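Local coordinates for protein cyanuric acid amidohydrolase (Azorhizobium caulinodans, PDB 4NQ3) that hydrolyses the s-triazine ring of cyanuric acid to carboxybiuret, which decarboxylates to biuret, a step in the breakdown of atrazine and melamine, at residues Lys182-Ser187 with Cys225-Glu230. Residues are numbered along the deposited sequence; the frame is centred on the assembly and turned at random.
Sequences KSMGLS and CSSGIE. With BR8 (barbituric acid), chain C.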
ATOM      1  N   LYS A 182      -7.010 -15.208   1.669  1.00 31.96           N
ATOM      2  CA  LYS A 182      -8.127 -16.059   1.275  1.00 29.61           C
ATOM      3  C   LYS A 182      -8.741 -16.733   2.514  1.00 32.06           C
ATOM      4  O   LYS A 182      -9.961 -16.885   2.622  1.00 28.95           O
ATOM      5  CB  LYS A 182      -7.664 -17.074   0.236  1.00 31.36           C
ATOM      6  CG  LYS A 182      -8.672 -18.143  -0.144  1.00 43.11           C
ATOM      7  CD  LYS A 182      -9.821 -17.615  -0.995  1.00 50.55           C
ATOM      8  CE  LYS A 182     -10.600 -18.769  -1.662  1.00 57.39           C
ATOM      9  NZ  LYS A 182     -11.838 -18.325  -2.402  1.00 61.38           N
ATOM     10  N   SER A 183      -7.894 -17.108   3.470  1.00 17.62           N
ATOM     11  CA  SER A 183      -8.398 -17.777   4.661  1.00 25.09           C
ATOM     12  C   SER A 183      -9.409 -16.895   5.410  1.00 27.83           C
ATOM     13  O   SER A 183     -10.329 -17.417   6.063  1.00 31.14           O
ATOM     14  CB  SER A 183      -7.259 -18.181   5.600  1.00 25.62           C
ATOM     15  OG  SER A 183      -6.733 -17.067   6.285  1.00 26.09           O
HETATM   16  N   MSE A 184      -9.260 -15.574   5.306  1.00 23.58           N
HETATM   17  CA  MSE A 184     -10.201 -14.660   5.966  1.00 24.25           C
HETATM   18  C   MSE A 184     -11.567 -14.765   5.303  1.00 27.91           C
HETATM   19  O   MSE A 184     -12.610 -14.728   5.978  1.00 30.09           O
HETATM   20  CB  MSE A 184      -9.712 -13.215   5.919  1.00 18.13           C
HETATM   21  CG  MSE A 184      -8.436 -12.980   6.662  1.00 19.92           C
HETATM   22 SE   MSE A 184      -8.149 -11.071   6.876  0.67 26.98          SE
HETATM   23  CE  MSE A 184      -7.044 -10.706   5.341  1.00 73.11           C
ATOM     24  N   GLY A 185     -11.565 -14.887   3.977  1.00 21.86           N
ATOM     25  CA  GLY A 185     -12.821 -15.028   3.275  1.00 21.59           C
ATOM     26  C   GLY A 185     -13.491 -16.357   3.623  1.00 20.19           C
ATOM     27  O   GLY A 185     -14.700 -16.389   3.889  1.00 16.56           O
ATOM     28  N   LEU A 186     -12.709 -17.444   3.643  1.00 15.95           N
ATOM     29  CA  LEU A 186     -13.246 -18.769   3.943  1.00 16.34           C
ATOM     30  C   LEU A 186     -13.815 -18.766   5.360  1.00 26.70           C
ATOM     31  O   LEU A 186     -14.903 -19.295   5.629  1.00 29.39           O
ATOM     32  CB  LEU A 186     -12.165 -19.860   3.795  1.00 14.94           C
ATOM     33  CG  LEU A 186     -11.792 -20.118   2.329  1.00 17.38           C
ATOM     34  CD1 LEU A 186     -10.631 -21.034   2.137  1.00 15.73           C
ATOM     35  CD2 LEU A 186     -12.984 -20.641   1.656  1.00 15.22           C
ATOM     36  N   SER A 187     -13.070 -18.167   6.279  1.00 23.72           N
ATOM     37  CA  SER A 187     -13.521 -18.164   7.653  1.00 21.32           C
ATOM     38  C   SER A 187     -14.813 -17.344   7.800  1.00 27.96           C
ATOM     39  O   SER A 187     -15.740 -17.772   8.504  1.00 23.43           O
ATOM     40  CB  SER A 187     -12.436 -17.648   8.585  1.00 17.95           C
ATOM     41  OG  SER A 187     -12.943 -17.671   9.910  1.00 22.04           O
ATOM     42  N   CYS A 225     -19.815 -11.243   9.443  1.00 29.98           N
ATOM     43  CA  CYS A 225     -18.611 -11.897   9.939  1.00 27.64           C
ATOM     44  C   CYS A 225     -17.348 -11.091   9.726  1.00 26.71           C
ATOM     45  O   CYS A 225     -17.145 -10.496   8.669  1.00 35.37           O
ATOM     46  CB  CYS A 225     -18.485 -13.245   9.278  1.00 27.27           C
ATOM     47  SG  CYS A 225     -20.001 -14.148   9.566  1.00 41.60           S
ATOM     48  N   SER A 226     -16.507 -11.079  10.748  1.00 23.35           N
ATOM     49  CA  SER A 226     -15.279 -10.302  10.762  1.00 19.34           C
ATOM     50  C   SER A 226     -14.145 -11.200  11.258  1.00 21.49           C
ATOM     51  O   SER A 226     -14.228 -11.793  12.347  1.00 20.68           O
ATOM     52  CB  SER A 226     -15.447  -9.069  11.651  1.00 24.58           C
ATOM     53  OG  SER A 226     -14.253  -8.328  11.744  1.00 25.81           O
ATOM     54  N   SER A 227     -13.109 -11.333  10.436  1.00 19.08           N
ATOM     55  CA  SER A 227     -12.019 -12.256  10.715  1.00 18.80           C
ATOM     56  C   SER A 227     -10.860 -11.486  11.370  1.00 18.32           C
ATOM     57  O   SER A 227     -10.730 -10.288  11.182  1.00 18.65           O
ATOM     58  CB  SER A 227     -11.592 -12.954   9.420  1.00 19.35           C
ATOM     59  OG  SER A 227     -10.640 -13.981   9.638  1.00 19.17           O
ATOM     60  N   GLY A 228     -10.032 -12.154  12.160  1.00 17.87           N
ATOM     61  CA  GLY A 228      -8.937 -11.468  12.803  1.00 17.43           C
ATOM     62  C   GLY A 228      -7.825 -12.400  13.227  1.00 23.74           C
ATOM     63  O   GLY A 228      -8.043 -13.569  13.506  1.00 22.78           O
ATOM     64  N   ILE A 229      -6.612 -11.876  13.278  1.00 25.86           N
ATOM     65  CA  ILE A 229      -5.458 -12.692  13.622  1.00 27.81           C
ATOM     66  C   ILE A 229      -5.378 -12.959  15.114  1.00 26.45           C
ATOM     67  O   ILE A 229      -4.631 -13.838  15.549  1.00 25.18           O
ATOM     68  CB  ILE A 229      -4.145 -12.021  13.150  1.00 24.93           C
ATOM     69  CG1 ILE A 229      -2.965 -12.974  13.272  1.00 20.54           C
ATOM     70  CG2 ILE A 229      -3.873 -10.762  13.929  1.00 16.45           C
ATOM     71  CD1 ILE A 229      -1.733 -12.428  12.576  1.00 27.77           C
ATOM     72  N   GLU A 230      -6.166 -12.223  15.895  1.00 21.63           N
ATOM     73  CA  GLU A 230      -5.984 -12.195  17.350  1.00 15.29           C
ATOM     74  C   GLU A 230      -6.816 -13.183  18.164  1.00 20.03           C
ATOM     75  O   GLU A 230      -6.831 -13.094  19.384  1.00 27.89           O
ATOM     76  CB  GLU A 230      -6.285 -10.794  17.887  1.00 15.07           C
ATOM     77  CG  GLU A 230      -7.734 -10.307  17.708  1.00 23.16           C
ATOM     78  CD  GLU A 230      -7.962  -9.744  16.296  1.00 31.54           C
ATOM     79  OE1 GLU A 230      -6.948  -9.607  15.574  1.00 35.98           O
ATOM     80  OE2 GLU A 230      -9.113  -9.385  15.927  1.00 25.93           O
TER
HETATM   81  N1  BR8 C 401     -11.639  -8.215   9.521  1.00 21.67           N
HETATM   82  C2  BR8 C 401     -11.446  -6.926   9.881  1.00 23.39           C
HETATM   83  O2  BR8 C 401     -10.587  -6.685  10.707  1.00 22.38           O
HETATM   84  N3  BR8 C 401     -12.190  -5.929   9.318  1.00 31.64           N
HETATM   85  C4  BR8 C 401     -13.184  -6.198   8.341  1.00 29.46           C
HETATM   86  O4  BR8 C 401     -13.827  -5.274   7.853  1.00 35.02           O
HETATM   87  C5  BR8 C 401     -13.529  -7.614   7.878  1.00 22.87           C
HETATM   88  C6  BR8 C 401     -12.604  -8.591   8.591  1.00 18.61           C
HETATM   89  O8  BR8 C 401     -12.694  -9.773   8.343  1.00 24.37           O
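Met-184 (modelled as selenomethionine) and Ser-187, one turn apart on helix 180-199, meet Ser-227 at the end of strand 223-227, with CA atoms of Met-184 and Ser-227 5.6 Å apart. Only 138 Å² is buried, so the contact is small, but it backs the substrate pocket.

Along the strand, Cys-225 directs its CB toward the helix. The CB of Ser-226, the nucleophile, points away from it. Ser-226 OG stands 3.4 Å from N1 of the barbituric acid and is hydrogen-bonded to Lys-156 NZ, its partner in the Ser-Lys dyad. Ser-227 divides its roles. Its backbone holds the adjacent N1 and O8 of the ligand with two hydrogen bonds, N to O8 at 2.6 Å and nearly straight (167°), and ligand N1 to its carbonyl O at 2.8 Å (153°). Its side chain turns to the helix: with OG anti to the backbone N (chi1 -173°), the hydroxyl lies against Met-184, 3.8 Å from both CA and CG of that residue, and 4.2 Å from CB of Ser-187. These are van der Waals contacts; the polar need of Ser-227 OG is met by Pro-158 O, which also bonds Ser-187 OG, itself hydrogen-bonded to Gln-127 NE2 as well, so one carbonyl ties helix and strand together indirectly. The side chain of Met-184 leads away from the strand at its end. Farther on, Glu-230 OE1 forms a salt bridge with NE of Arg-52, whose NH1 binds the ligand.

A paired donor and acceptor on one backbone residue match the ligand's adjacent N-H and C=O, a pair that cyanuric acid in its keto form also presents. This is consistent with main-chain reading of the ligand at Ser-227, while its hydroxyl contacts Met-184 and bonds Pro-158 O.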